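Local coordinates for RNA polymerase II subunit B1 CTD phosphatase RTR1 (Saccharomyces cerevisiae, PDB 5C2Y), which removes phosphate from serines of the C-terminal domain repeats of the largest RNA polymerase II subunit, regulating the polymerase during transcription, at residues L53-L56 with G57-T61; V160-F163 with E164-L167. All coordinates share one frame; numbering follows the deposited sequence.

Following the chain from the N terminus, contact 1 comes first: it is the run from helix 50-56 through a 3-10 turn toward helix 62-74, and it falls largely within the predicted RTR1-type zinc finger. Contact 2 comes a hundred residues later, where the loop after helix 151-157 becomes helix 163-170. Each is a local turn that closes no long loop; the two stand in series, neither nesting nor crossing. They nonetheless touch in space: Lys54 NZ of contact 1 forms a salt bridge with Glu165 OE2 of contact 2 at 3.0 Å, and Leu53 and Lys54 pack on Leu162. Helix 50-56 is thereby tied to the start of helix 163-170.

Contact 1: residues L53-L56 with G57-T61; sequences LKYL and GRFLT. With SO4 (sulfate ion), chain D.
Tyr55 meets both Arg58 and Phe59 where helix 50-56 runs on into a short 3-10 turn, in the predicted RTR1-type zinc finger. CG of Tyr55 stands trans to its backbone N (chi1 165°), which carries the ring along the turn. Phe59 presents an edge to the face of that ring in an offset edge-to-face pair, the planes 74° apart and the two CE2 atoms 3.6 Å from each other. Arg58 runs past the CD1-CE1 side, its guanidinium turned 43° from the tyrosine ring with Tyr55 CE1 over one face; its NH2 continues to a salt bridge with Asp155. Replacing Tyr55 by an alanine is likely to leave the Phe59 edge without its aromatic partner and to uncover the side of Arg58 that now lies against the ring. Helix 9-17 also packs on Tyr55. The turn is held by Gly57 N to Lys54 O at 3.2 Å and by Phe59 N to Leu56 O at 2.9 Å; Leu56 O also lies near the plane of the Phe59 ring, at its edge. The bent Lys54 side chain places NZ 2.8 Å from O2 of a sulfate, probably from the crystallisation liquor, in a hydrogen bond.

Contact 2: residues V160-F163 with E164-L167; sequences VTLF and EELL
Glu165 has CG trans to its own carbonyl carbon (chi1 -65°), and the extended chain beyond carries the carboxylate back to the backbone of Leu162; Phe163, with CG opposite its backbone N (chi1 -179°), swings its ring round to Leu167, one turn further along the helix. There the leucine comes down over the ring: Leu167 CG sits 4.2 Å from the ring centroid of Phe163, only 12° off the normal, a CH-pi contact over the centre of the face. The two methyls spread to different parts of the ring, Leu167 CD2 lying 3.8 Å from Phe163 CZ and CD1 reaching toward CE2. Phe127 of helix 119-129 brings its own ring against Phe163.

At the carboxylate of Glu165 the two oxygens divide the work. OE1 takes a weak hydrogen bond from Leu162 N at 3.2 Å, while OE2 forms a salt bridge with Lys54. Glu164 folds back instead, so that its CD lies 3.8 Å from Leu162 CB, and OE1 is hydrogen-bonded to Tyr80. Two acidic side chains at this end of the helix would be expected to sit favourably with its dipole. The backbone begins its helical pattern here as well: Leu162 O receives Glu165 N at 2.9 Å, and Leu167 N reaches Phe163 O at 3.1 Å. Outside the turn, the Thr161 methyl CG2 meets Leu166 CD2 at 4.0 Å, the side chains roughly at right angles.

With Leu162 as N-cap, the weak bond from Leu162 N to the carboxylate of Glu165 is the half of a capping box made by the third helical residue, and Thr161 with Leu166 occupies the positions of a hydrophobic staple: the arrangement is that of a helix N-terminus, here of helix 163-170.

Contact 1: residues L53-L56 with G57-T61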
# COMPACT_ATOMS: atom_id res chain seq x y z
N LEU A 53 0.10 -6.30 -3.23
CA LEU A 53 0.16 -4.84 -3.12
C LEU A 53 -0.55 -4.18 -4.31
O LEU A 53 -1.28 -3.21 -4.13
CB LEU A 53 1.60 -4.35 -3.03
CG LEU A 53 1.82 -2.84 -2.82
CD1 LEU A 53 1.13 -2.33 -1.58
CD2 LEU A 53 3.28 -2.53 -2.72
N LYS A 54 -0.35 -4.73 -5.51
CA LYS A 54 -0.97 -4.23 -6.73
C LYS A 54 -2.46 -4.48 -6.72
O LYS A 54 -3.26 -3.61 -7.08
CB LYS A 54 -0.34 -4.88 -7.96
CG LYS A 54 0.91 -4.20 -8.48
CD LYS A 54 1.88 -5.19 -9.11
CE LYS A 54 1.35 -5.81 -10.40
NZ LYS A 54 1.34 -4.85 -11.53
N TYR A 55 -2.85 -5.69 -6.33
CA TYR A 55 -4.26 -6.04 -6.28
C TYR A 55 -4.99 -5.09 -5.35
O TYR A 55 -6.11 -4.65 -5.61
CB TYR A 55 -4.42 -7.49 -5.80
CG TYR A 55 -5.83 -7.86 -5.37
CD1 TYR A 55 -6.84 -8.01 -6.30
CD2 TYR A 55 -6.14 -8.06 -4.03
CE1 TYR A 55 -8.12 -8.33 -5.92
CE2 TYR A 55 -7.42 -8.40 -3.64
CZ TYR A 55 -8.40 -8.54 -4.59
OH TYR A 55 -9.69 -8.87 -4.23
N LEU A 56 -4.31 -4.78 -4.25
CA LEU A 56 -4.81 -3.97 -3.16
C LEU A 56 -5.27 -2.58 -3.59
O LEU A 56 -6.21 -2.02 -3.02
CB LEU A 56 -3.71 -3.86 -2.14
CG LEU A 56 -3.91 -3.55 -0.69
CD1 LEU A 56 -4.33 -4.81 0.02
CD2 LEU A 56 -2.58 -3.05 -0.19
N GLY A 57 -4.60 -2.02 -4.59
CA GLY A 57 -4.94 -0.71 -5.12
C GLY A 57 -6.41 -0.42 -5.43
O GLY A 57 -6.84 0.74 -5.32
N ARG A 58 -7.18 -1.44 -5.83
CA ARG A 58 -8.62 -1.31 -6.07
C ARG A 58 -9.35 -0.67 -4.91
O ARG A 58 -10.38 -0.01 -5.11
CB ARG A 58 -9.29 -2.67 -6.29
CG ARG A 58 -8.73 -3.48 -7.37
CD ARG A 58 -8.84 -4.92 -7.01
NE ARG A 58 -8.23 -5.70 -8.07
CZ ARG A 58 -8.91 -6.21 -9.08
NH1 ARG A 58 -10.23 -6.03 -9.15
NH2 ARG A 58 -8.28 -6.92 -10.01
N PHE A 59 -8.84 -0.91 -3.71
CA PHE A 59 -9.57 -0.69 -2.47
C PHE A 59 -9.17 0.57 -1.76
O PHE A 59 -9.80 0.95 -0.78
CB PHE A 59 -9.36 -1.87 -1.52
CG PHE A 59 -9.80 -3.20 -2.07
CD1 PHE A 59 -11.15 -3.51 -2.20
CD2 PHE A 59 -8.87 -4.15 -2.45
CE1 PHE A 59 -11.55 -4.73 -2.69
CE2 PHE A 59 -9.27 -5.37 -2.94
CZ PHE A 59 -10.61 -5.66 -3.06
N LEU A 60 -8.11 1.22 -2.24
CA LEU A 60 -7.51 2.36 -1.54
C LEU A 60 -7.56 3.66 -2.31
O LEU A 60 -7.55 3.69 -3.54
CB LEU A 60 -6.05 2.07 -1.20
CG LEU A 60 -5.83 0.78 -0.42
CD1 LEU A 60 -4.37 0.65 -0.06
CD2 LEU A 60 -6.70 0.78 0.82
N THR A 61 -7.62 4.74 -1.55
CA THR A 61 -7.43 6.08 -2.07
C THR A 61 -6.08 6.55 -1.53
O THR A 61 -5.59 5.98 -0.54
CB THR A 61 -8.56 7.01 -1.64
OG1 THR A 61 -8.61 7.03 -0.21
CG2 THR A 61 -9.90 6.53 -2.18
S SO4 D . -0.39 -6.36 -13.79
O1 SO4 D . 0.99 -6.84 -13.91
O2 SO4 D . -0.39 -4.90 -13.68
O3 SO4 D . -0.99 -6.97 -12.59
O4 SO4 D . -1.18 -6.76 -14.95

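Contact 2: residues V160-F163 with E164-L167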
# COMPACT_ATOMS: atom_id res chain seq x y z
N VAL A 160 -1.98 -0.58 -11.00
CA VAL A 160 -0.94 0.13 -10.30
C VAL A 160 0.37 -0.46 -10.77
O VAL A 160 0.50 -1.67 -10.84
CB VAL A 160 -1.07 0.01 -8.76
CG1 VAL A 160 0.02 0.77 -8.08
CG2 VAL A 160 -2.40 0.56 -8.29
N THR A 161 1.32 0.39 -11.14
CA THR A 161 2.66 -0.04 -11.50
C THR A 161 3.61 0.23 -10.34
O THR A 161 3.67 1.35 -9.85
CB THR A 161 3.20 0.69 -12.76
OG1 THR A 161 2.43 0.33 -13.92
CG2 THR A 161 4.64 0.36 -12.99
N LEU A 162 4.35 -0.78 -9.89
CA LEU A 162 5.25 -0.56 -8.77
C LEU A 162 6.54 0.07 -9.26
O LEU A 162 6.95 -0.14 -10.39
CB LEU A 162 5.55 -1.87 -8.04
CG LEU A 162 4.35 -2.64 -7.50
CD1 LEU A 162 4.81 -3.60 -6.44
CD2 LEU A 162 3.31 -1.68 -6.96
N PHE A 163 7.18 0.85 -8.39
CA PHE A 163 8.39 1.55 -8.78
C PHE A 163 9.41 0.52 -9.19
O PHE A 163 10.08 0.66 -10.21
CB PHE A 163 8.91 2.42 -7.64
CG PHE A 163 10.15 3.20 -7.98
CD1 PHE A 163 10.33 3.73 -9.23
CD2 PHE A 163 11.12 3.42 -7.02
CE1 PHE A 163 11.48 4.45 -9.53
CE2 PHE A 163 12.26 4.14 -7.31
CZ PHE A 163 12.43 4.66 -8.55
N GLU A 164 9.48 -0.56 -8.42
CA GLU A 164 10.51 -1.55 -8.67
C GLU A 164 10.21 -2.37 -9.92
O GLU A 164 11.07 -3.08 -10.40
CB GLU A 164 10.70 -2.45 -7.43
CG GLU A 164 9.45 -3.09 -6.88
CD GLU A 164 8.65 -2.20 -5.94
OE1 GLU A 164 8.48 -2.58 -4.75
OE2 GLU A 164 8.16 -1.14 -6.39
N GLU A 165 9.01 -2.24 -10.48
CA GLU A 165 8.73 -2.82 -11.79
C GLU A 165 9.39 -1.99 -12.88
O GLU A 165 9.83 -2.52 -13.89
CB GLU A 165 7.23 -2.90 -12.07
CG GLU A 165 6.47 -3.83 -11.15
CD GLU A 165 4.97 -3.93 -11.50
OE1 GLU A 165 4.45 -3.05 -12.19
OE2 GLU A 165 4.32 -4.90 -11.05
N LEU A 166 9.45 -0.67 -12.70
CA LEU A 166 10.09 0.16 -13.70
C LEU A 166 11.61 0.02 -13.64
O LEU A 166 12.28 -0.09 -14.66
CB LEU A 166 9.69 1.63 -13.54
CG LEU A 166 8.27 2.01 -13.99
CD1 LEU A 166 8.16 3.51 -14.08
CD2 LEU A 166 7.82 1.35 -15.29
N LEU A 167 12.17 0.02 -12.44
CA LEU A 167 13.60 -0.21 -12.27
C LEU A 167 14.07 -1.47 -12.99
O LEU A 167 15.03 -1.44 -13.76
CB LEU A 167 13.93 -0.31 -10.79
CG LEU A 167 13.66 0.96 -10.02
CD1 LEU A 167 14.30 0.82 -8.66
CD2 LEU A 167 14.22 2.17 -10.77